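Local coordinates for protein caprin-1 (PDB 4WBE) that binds mRNA, regulates the transport, translation or stability of its targets, and is essential for forming cytoplasmic stress granules, at residues E32-L37 and N113-S117; R14-V18 and L83-E88. All coordinates share one frame; numbering follows the deposited sequence.

Contact 1. Residues E32-L37 and N113-S117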
ATOM      1  N   GLU A  32      -5.179   8.580 -20.898  1.00 34.09           N
ATOM      2  CA  GLU A  32      -5.877   9.857 -20.790  1.00 36.39           C
ATOM      3  C   GLU A  32      -5.310  10.679 -19.619  1.00 30.77           C
ATOM      4  O   GLU A  32      -5.152  11.898 -19.719  1.00 32.36           O
ATOM      5  CB  GLU A  32      -7.374   9.617 -20.589  1.00 44.69           C
ATOM      6  CG  GLU A  32      -8.020   8.720 -21.651  1.00 55.05           C
ATOM      7  CD  GLU A  32      -7.905   9.250 -23.071  1.00 63.35           C
ATOM      8  OE1 GLU A  32      -8.022  10.478 -23.279  1.00 63.40           O
ATOM      9  OE2 GLU A  32      -7.700   8.424 -23.987  1.00 68.12           O
ATOM     10  N   VAL A  33      -5.004  10.004 -18.513  1.00 36.43           N
ATOM     11  CA  VAL A  33      -4.402  10.662 -17.352  1.00 29.76           C
ATOM     12  C   VAL A  33      -3.024  11.244 -17.673  1.00 29.49           C
ATOM     13  O   VAL A  33      -2.725  12.388 -17.323  1.00 32.12           O
ATOM     14  CB  VAL A  33      -4.300   9.701 -16.145  1.00 29.68           C
ATOM     15  CG1 VAL A  33      -3.432  10.294 -15.035  1.00 28.16           C
ATOM     16  CG2 VAL A  33      -5.694   9.358 -15.619  1.00 26.78           C
ATOM     17  N   ARG A  34      -2.194  10.450 -18.341  1.00 32.28           N
ATOM     18  CA  ARG A  34      -0.859  10.882 -18.738  1.00 32.86           C
ATOM     19  C   ARG A  34      -0.920  12.109 -19.640  1.00 37.82           C
ATOM     20  O   ARG A  34      -0.117  13.037 -19.501  1.00 36.56           O
ATOM     21  CB  ARG A  34      -0.132   9.733 -19.439  1.00 35.43           C
ATOM     22  CG  ARG A  34       0.000   8.487 -18.576  1.00 32.90           C
ATOM     23  CD  ARG A  34       0.532   7.308 -19.374  1.00 30.36           C
ATOM     24  NE  ARG A  34       1.958   7.404 -19.669  1.00 35.75           N
ATOM     25  CZ  ARG A  34       2.916   6.882 -18.912  1.00 35.72           C
ATOM     26  NH1 ARG A  34       2.603   6.223 -17.805  1.00 30.89           N
ATOM     27  NH2 ARG A  34       4.187   7.011 -19.265  1.00 35.07           N
ATOM     28  N   THR A  35      -1.878  12.103 -20.562  1.00 33.38           N
ATOM     29  CA  THR A  35      -2.083  13.224 -21.464  1.00 39.43           C
ATOM     30  C   THR A  35      -2.433  14.486 -20.690  1.00 37.13           C
ATOM     31  O   THR A  35      -1.820  15.536 -20.891  1.00 37.93           O
ATOM     32  CB  THR A  35      -3.217  12.936 -22.469  1.00 44.40           C
ATOM     33  OG1 THR A  35      -2.832  11.861 -23.335  1.00 47.46           O
ATOM     34  CG2 THR A  35      -3.512  14.171 -23.303  1.00 49.13           C
ATOM     35  N   ASP A  36      -3.416  14.375 -19.801  1.00 41.12           N
ATOM     36  CA  ASP A  36      -3.851  15.508 -18.994  1.00 40.92           C
ATOM     37  C   ASP A  36      -2.723  16.117 -18.148  1.00 39.71           C
ATOM     38  O   ASP A  36      -2.652  17.335 -17.993  1.00 43.00           O
ATOM     39  CB  ASP A  36      -5.012  15.095 -18.086  1.00 37.56           C
ATOM     40  CG  ASP A  36      -6.272  14.741 -18.860  1.00 43.29           C
ATOM     41  OD1 ASP A  36      -6.358  15.075 -20.062  1.00 50.15           O
ATOM     42  OD2 ASP A  36      -7.180  14.130 -18.257  1.00 41.65           O
ATOM     43  N   LEU A  37      -1.848  15.274 -17.602  1.00 32.49           N
ATOM     44  CA  LEU A  37      -0.756  15.753 -16.751  1.00 32.23           C
ATOM     45  C   LEU A  37       0.361  16.433 -17.534  1.00 35.07           C
ATOM     46  O   LEU A  37       0.933  17.433 -17.093  1.00 34.38           O
ATOM     47  CB  LEU A  37      -0.167  14.602 -15.924  1.00 27.93           C
ATOM     48  CG  LEU A  37      -1.066  14.013 -14.834  1.00 29.08           C
ATOM     49  CD1 LEU A  37      -0.326  12.939 -14.051  1.00 28.55           C
ATOM     50  CD2 LEU A  37      -1.589  15.095 -13.900  1.00 27.18           C
ATOM     51  N   ASN A 113      -3.717  18.960  -7.650  1.00 25.61           N
ATOM     52  CA  ASN A 113      -5.125  18.668  -7.390  1.00 22.44           C
ATOM     53  C   ASN A 113      -5.890  18.048  -8.558  1.00 23.94           C
ATOM     54  O   ASN A 113      -7.120  18.023  -8.554  1.00 25.40           O
ATOM     55  CB  ASN A 113      -5.848  19.875  -6.795  1.00 34.77           C
ATOM     56  CG  ASN A 113      -5.225  20.318  -5.493  1.00 33.54           C
ATOM     57  OD1 ASN A 113      -4.720  19.492  -4.713  1.00 27.85           O
ATOM     58  ND2 ASN A 113      -5.251  21.614  -5.244  1.00 32.76           N
ATOM     59  N   TYR A 114      -5.155  17.557  -9.552  1.00 24.98           N
ATOM     60  CA  TYR A 114      -5.764  16.842 -10.673  1.00 24.98           C
ATOM     61  C   TYR A 114      -6.610  15.683 -10.156  1.00 26.70           C
ATOM     62  O   TYR A 114      -7.734  15.456 -10.613  1.00 25.05           O
ATOM     63  CB  TYR A 114      -4.681  16.311 -11.621  1.00 25.01           C
ATOM     64  CG  TYR A 114      -5.218  15.446 -12.742  1.00 25.18           C
ATOM     65  CD1 TYR A 114      -5.730  16.022 -13.900  1.00 31.44           C
ATOM     66  CD2 TYR A 114      -5.193  14.060 -12.655  1.00 19.94           C
ATOM     67  CE1 TYR A 114      -6.226  15.244 -14.931  1.00 32.13           C
ATOM     68  CE2 TYR A 114      -5.685  13.267 -13.686  1.00 25.31           C
ATOM     69  CZ  TYR A 114      -6.197  13.868 -14.825  1.00 30.64           C
ATOM     70  OH  TYR A 114      -6.687  13.088 -15.848  1.00 31.20           O
ATOM     71  N   PHE A 115      -6.065  14.970  -9.172  1.00 24.55           N
ATOM     72  CA  PHE A 115      -6.696  13.767  -8.651  1.00 23.68           C
ATOM     73  C   PHE A 115      -7.755  14.027  -7.578  1.00 27.29           C
ATOM     74  O   PHE A 115      -8.269  13.086  -6.971  1.00 31.91           O
ATOM     75  CB  PHE A 115      -5.637  12.766  -8.168  1.00 20.04           C
ATOM     76  CG  PHE A 115      -4.822  12.179  -9.282  1.00 17.67           C
ATOM     77  CD1 PHE A 115      -5.369  11.219 -10.126  1.00 19.09           C
ATOM     78  CD2 PHE A 115      -3.511  12.582  -9.490  1.00 16.65           C
ATOM     79  CE1 PHE A 115      -4.625  10.677 -11.164  1.00 15.60           C
ATOM     80  CE2 PHE A 115      -2.756  12.045 -10.521  1.00 16.48           C
ATOM     81  CZ  PHE A 115      -3.312  11.089 -11.361  1.00 17.59           C
ATOM     82  N   ASP A 116      -8.074  15.300  -7.343  1.00 22.66           N
ATOM     83  CA  ASP A 116      -9.180  15.654  -6.460  1.00 25.17           C
ATOM     84  C   ASP A 116     -10.518  15.416  -7.160  1.00 31.39           C
ATOM     85  O   ASP A 116     -11.552  15.285  -6.506  1.00 33.66           O
ATOM     86  CB  ASP A 116      -9.079  17.101  -5.975  1.00 25.47           C
ATOM     87  CG  ASP A 116      -8.062  17.277  -4.867  1.00 26.66           C
ATOM     88  OD1 ASP A 116      -7.513  16.267  -4.373  1.00 22.95           O
ATOM     89  OD2 ASP A 116      -7.821  18.437  -4.480  1.00 27.98           O
ATOM     90  N   SER A 117     -10.507  15.360  -8.487  1.00 40.01           N
ATOM     91  CA  SER A 117     -11.714  14.971  -9.192  1.00 45.00           C
ATOM     92  C   SER A 117     -11.550  13.507  -9.573  1.00 45.31           C
ATOM     93  O   SER A 117     -10.426  13.016  -9.705  1.00 43.13           O
ATOM     94  CB  SER A 117     -11.905  15.809 -10.459  1.00 47.52           C
ATOM     95  OG  SER A 117     -11.639  17.182 -10.238  1.00 52.10           O
TER

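Contact 2. Residues R14-V18 and L83-E88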
ATOM      1  N   ARG A  14       2.193   8.648   7.140  1.00 16.73           N
ATOM      2  CA  ARG A  14       3.070   8.051   6.150  1.00 20.95           C
ATOM      3  C   ARG A  14       2.340   6.958   5.358  1.00 20.80           C
ATOM      4  O   ARG A  14       2.471   6.875   4.132  1.00 17.01           O
ATOM      5  CB  ARG A  14       4.308   7.485   6.852  1.00 24.87           C
ATOM      6  CG  ARG A  14       5.218   6.698   5.950  1.00 33.33           C
ATOM      7  CD  ARG A  14       6.660   6.728   6.440  1.00 39.09           C
ATOM      8  NE  ARG A  14       6.865   7.754   7.463  1.00 42.26           N
ATOM      9  CZ  ARG A  14       7.791   8.704   7.397  1.00 46.18           C
ATOM     10  NH1 ARG A  14       8.613   8.762   6.359  1.00 46.08           N
ATOM     11  NH2 ARG A  14       7.898   9.595   8.374  1.00 49.74           N
ATOM     12  N   LEU A  15       1.567   6.128   6.056  1.00 14.29           N
ATOM     13  CA  LEU A  15       0.735   5.120   5.395  1.00 10.77           C
ATOM     14  C   LEU A  15      -0.281   5.770   4.464  1.00  9.31           C
ATOM     15  O   LEU A  15      -0.539   5.260   3.375  1.00 11.17           O
ATOM     16  CB  LEU A  15      -0.008   4.261   6.426  1.00 13.91           C
ATOM     17  CG  LEU A  15       0.815   3.310   7.294  1.00 20.11           C
ATOM     18  CD1 LEU A  15      -0.088   2.483   8.195  1.00 22.69           C
ATOM     19  CD2 LEU A  15       1.641   2.402   6.406  1.00 23.42           C
ATOM     20  N   LYS A  16      -0.871   6.874   4.907  1.00 13.31           N
ATOM     21  CA  LYS A  16      -1.844   7.605   4.094  1.00 14.97           C
ATOM     22  C   LYS A  16      -1.189   8.067   2.797  1.00 16.69           C
ATOM     23  O   LYS A  16      -1.770   7.951   1.714  1.00 15.80           O
ATOM     24  CB  LYS A  16      -2.404   8.809   4.875  1.00 12.19           C
ATOM     25  CG  LYS A  16      -3.453   9.630   4.108  1.00 14.17           C
ATOM     26  CD  LYS A  16      -4.055  10.766   4.955  1.00 16.81           C
ATOM     27  CE  LYS A  16      -3.160  11.997   5.024  1.00 20.80           C
ATOM     28  NZ  LYS A  16      -3.169  12.767   3.738  1.00 17.38           N
ATOM     29  N   THR A  17       0.026   8.590   2.922  1.00 15.31           N
ATOM     30  CA  THR A  17       0.783   9.044   1.766  1.00 14.65           C
ATOM     31  C   THR A  17       1.099   7.891   0.827  1.00 13.30           C
ATOM     32  O   THR A  17       1.009   8.043  -0.396  1.00 10.91           O
ATOM     33  CB  THR A  17       2.077   9.765   2.199  1.00 14.40           C
ATOM     34  OG1 THR A  17       1.738  10.849   3.068  1.00 14.95           O
ATOM     35  CG2 THR A  17       2.829  10.309   0.994  1.00 13.99           C
ATOM     36  N   VAL A  18       1.454   6.736   1.393  1.00 12.99           N
ATOM     37  CA  VAL A  18       1.693   5.550   0.582  1.00 11.44           C
ATOM     38  C   VAL A  18       0.445   5.172  -0.220  1.00 12.28           C
ATOM     39  O   VAL A  18       0.531   4.880  -1.408  1.00 11.23           O
ATOM     40  CB  VAL A  18       2.117   4.325   1.439  1.00 15.96           C
ATOM     41  CG1 VAL A  18       2.163   3.079   0.576  1.00 15.43           C
ATOM     42  CG2 VAL A  18       3.477   4.548   2.086  1.00 18.43           C
ATOM     43  N   LEU A  83       9.853   2.668  -1.048  1.00 11.65           N
ATOM     44  CA  LEU A  83       8.769   3.520  -0.586  1.00 15.87           C
ATOM     45  C   LEU A  83       9.218   4.419   0.558  1.00 16.23           C
ATOM     46  O   LEU A  83       8.930   5.617   0.571  1.00 14.79           O
ATOM     47  CB  LEU A  83       7.588   2.665  -0.125  1.00 13.09           C
ATOM     48  CG  LEU A  83       6.719   2.091  -1.242  1.00 17.63           C
ATOM     49  CD1 LEU A  83       5.671   1.158  -0.668  1.00 14.16           C
ATOM     50  CD2 LEU A  83       6.069   3.216  -2.030  1.00 16.15           C
ATOM     51  N   TRP A  84       9.911   3.831   1.526  1.00 17.84           N
ATOM     52  CA  TRP A  84      10.382   4.584   2.684  1.00 18.11           C
ATOM     53  C   TRP A  84      11.362   5.680   2.273  1.00 16.11           C
ATOM     54  O   TRP A  84      11.276   6.819   2.749  1.00 18.12           O
ATOM     55  CB  TRP A  84      11.028   3.659   3.722  1.00 15.12           C
ATOM     56  CG  TRP A  84      11.299   4.360   5.014  1.00 19.90           C
ATOM     57  CD1 TRP A  84      10.420   4.540   6.052  1.00 16.58           C
ATOM     58  CD2 TRP A  84      12.517   4.994   5.408  1.00 20.13           C
ATOM     59  NE1 TRP A  84      11.025   5.243   7.064  1.00 20.35           N
ATOM     60  CE2 TRP A  84      12.312   5.535   6.694  1.00 22.38           C
ATOM     61  CE3 TRP A  84      13.766   5.150   4.803  1.00 24.38           C
ATOM     62  CZ2 TRP A  84      13.310   6.222   7.382  1.00 31.64           C
ATOM     63  CZ3 TRP A  84      14.752   5.832   5.485  1.00 31.72           C
ATOM     64  CH2 TRP A  84      14.520   6.361   6.761  1.00 34.91           C
ATOM     65  N   ASP A  85      12.304   5.321   1.406  1.00 15.31           N
ATOM     66  CA  ASP A  85      13.278   6.279   0.899  1.00 14.65           C
ATOM     67  C   ASP A  85      12.613   7.441   0.153  1.00 17.22           C
ATOM     68  O   ASP A  85      13.056   8.586   0.260  1.00 15.65           O
ATOM     69  CB  ASP A  85      14.284   5.588  -0.022  1.00 17.49           C
ATOM     70  CG  ASP A  85      15.288   4.734   0.736  1.00 20.16           C
ATOM     71  OD1 ASP A  85      15.398   4.910   1.958  1.00 19.08           O
ATOM     72  OD2 ASP A  85      15.970   3.896   0.103  1.00 21.77           O
ATOM     73  N   LEU A  86      11.569   7.151  -0.618  1.00 15.65           N
ATOM     74  CA  LEU A  86      10.847   8.218  -1.314  1.00 14.16           C
ATOM     75  C   LEU A  86      10.191   9.187  -0.332  1.00 16.81           C
ATOM     76  O   LEU A  86      10.304  10.405  -0.479  1.00 18.54           O
ATOM     77  CB  LEU A  86       9.810   7.674  -2.299  1.00 14.12           C
ATOM     78  CG  LEU A  86       9.097   8.836  -3.008  1.00 20.52           C
ATOM     79  CD1 LEU A  86       9.168   8.719  -4.501  1.00 21.80           C
ATOM     80  CD2 LEU A  86       7.651   8.948  -2.550  1.00 23.52           C
ATOM     81  N   LEU A  87       9.499   8.638   0.663  1.00 18.66           N
ATOM     82  CA  LEU A  87       8.832   9.445   1.683  1.00 24.60           C
ATOM     83  C   LEU A  87       9.817  10.356   2.418  1.00 26.02           C
ATOM     84  O   LEU A  87       9.473  11.477   2.797  1.00 26.66           O
ATOM     85  CB  LEU A  87       8.086   8.541   2.663  1.00 25.34           C
ATOM     86  CG  LEU A  87       6.985   7.742   1.969  1.00 27.61           C
ATOM     87  CD1 LEU A  87       6.498   6.602   2.828  1.00 30.22           C
ATOM     88  CD2 LEU A  87       5.834   8.658   1.619  1.00 27.12           C
ATOM     89  N   GLU A  88      11.034   9.858   2.627  1.00 25.95           N
ATOM     90  CA  GLU A  88      12.077  10.617   3.313  1.00 26.21           C
ATOM     91  C   GLU A  88      12.802  11.537   2.345  1.00 28.32           C
ATOM     92  O   GLU A  88      13.555  12.418   2.764  1.00 32.50           O
ATOM     93  CB  GLU A  88      13.077   9.669   3.975  1.00 27.44           C
ATOM     94  CG  GLU A  88      12.483   8.845   5.105  1.00 32.92           C
ATOM     95  CD  GLU A  88      12.180   9.692   6.327  1.00 38.89           C
ATOM     96  OE1 GLU A  88      13.022  10.544   6.682  1.00 41.75           O
ATOM     97  OE2 GLU A  88      11.096   9.521   6.922  1.00 38.54           O
TER

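Contact 1. Residues E32-L37 and N113-S117
Tyr114 reaches across to one side of helix 31-39 and meets Asp36, Leu37 and Val33 there. It buries more surface in this contact than any other residue. Its CG is anti to the backbone N (chi1 175°), which sends the ring out of the short 3-10 turn 114-116 toward the helix. Tyr114 OH donates to Asp36 OD2 at 2.7 Å. OD2 accepts with its anti lone pair and lies in the plane of the ring, at its edge. The carboxylate is turned 60° from that plane. Asp36 CB also comes within 3.4 Å of Tyr114 CE1, so the aspartate touches the tyrosine with its carbon as well as its oxygen.

Leu37 uses a single methyl. Leu37 CD2 sits over one ring face, 4.1 Å from the centroid of Tyr114, a CH-pi contact displaced toward the rim. Val33 divides its branches. Val33 CG1 packs on Phe115 CZ at 3.8 Å and also touches Tyr114 CE2, while CG2 lies near the tyrosine hydroxyl. Tyr114 CD2 in turn stands over the centre of the Phe115 ring.

Phe115 continues onto Tyr23, Val24 and Lys27 of helix 2-27 and onto Leu72 of the second subunit. Asp116 forms a salt bridge with Arg71 of that subunit. The turn after helix 99-111 thus joins the 31-39 helix to the dimer interface of the Caprin-1 dimerization domain. Val33, Leu37 and Phe115 supply a buried apolar floor, and the phenol bond to a partly exposed carboxylate fixes the outer end of the Tyr114 ring.

Contact 2. Residues R14-V18 and L83-E88
Leu87 is the apolar centre of this contact, reaching Arg14, Thr17 and Val18 with its two methyls. Leu87 CD1 lies 3.4 Å from Arg14 CG and also touches Val18 CG2. Leu87 CD2 presses on Thr17 CG2 at 3.5 Å, tighter than usual for two carbons. Thr17 also packs on Phe110 of helix 99-111. Farther along, Val18 CG1 meets Leu83 CD1 more loosely, at 4.2 Å.

The axes of segments 14-18 and 83-88 cross at 106° and approach to 11.0 Å. Helix 77-88 thus lies across the long helix 2-27, most of which is predicted to be coiled coil, within the mainly helical dimerization domain.

The polar side is partly exposed. Arg14 lays its methylene groups against Leu87, then bends at chi3 (-14°) to bring NH1 within 2.7 Å of Glu88 OE2. The hydrogen bond within this salt bridge is bent, with an N-H...O angle of 131°. The oxygen is met on its anti side and stands out of the guanidinium plane, although the two flat groups are almost parallel. Arg14 NE is taken by Glu11 of the second subunit, so the guanidinium is shared between two carboxylates. Beside it, Glu88 CG lies over one face of the Trp84 ring, which packs on Gln12 of the second subunit.

In the fold
Contacts 1 and 2 lie on opposite sides of the chain's centre, about 21 Å between their centres, and do not touch. Both are partly buried. Contact 2 is the more central. It joins helix 2-27 to helix 77-88 and packs leucine and valine methyls with the carbon parts of Arg14 and Thr17, with one charge pair along its partly exposed border. Contact 1 is more peripheral. It sets a turn against helix 31-39 and relies on aromatic rings and a phenol-to-carboxylate hydrogen bond. Helix 2-27 connects the two: it provides one segment of contact 2 and also packs on Phe115 of contact 1. Both contacts border the second subunit.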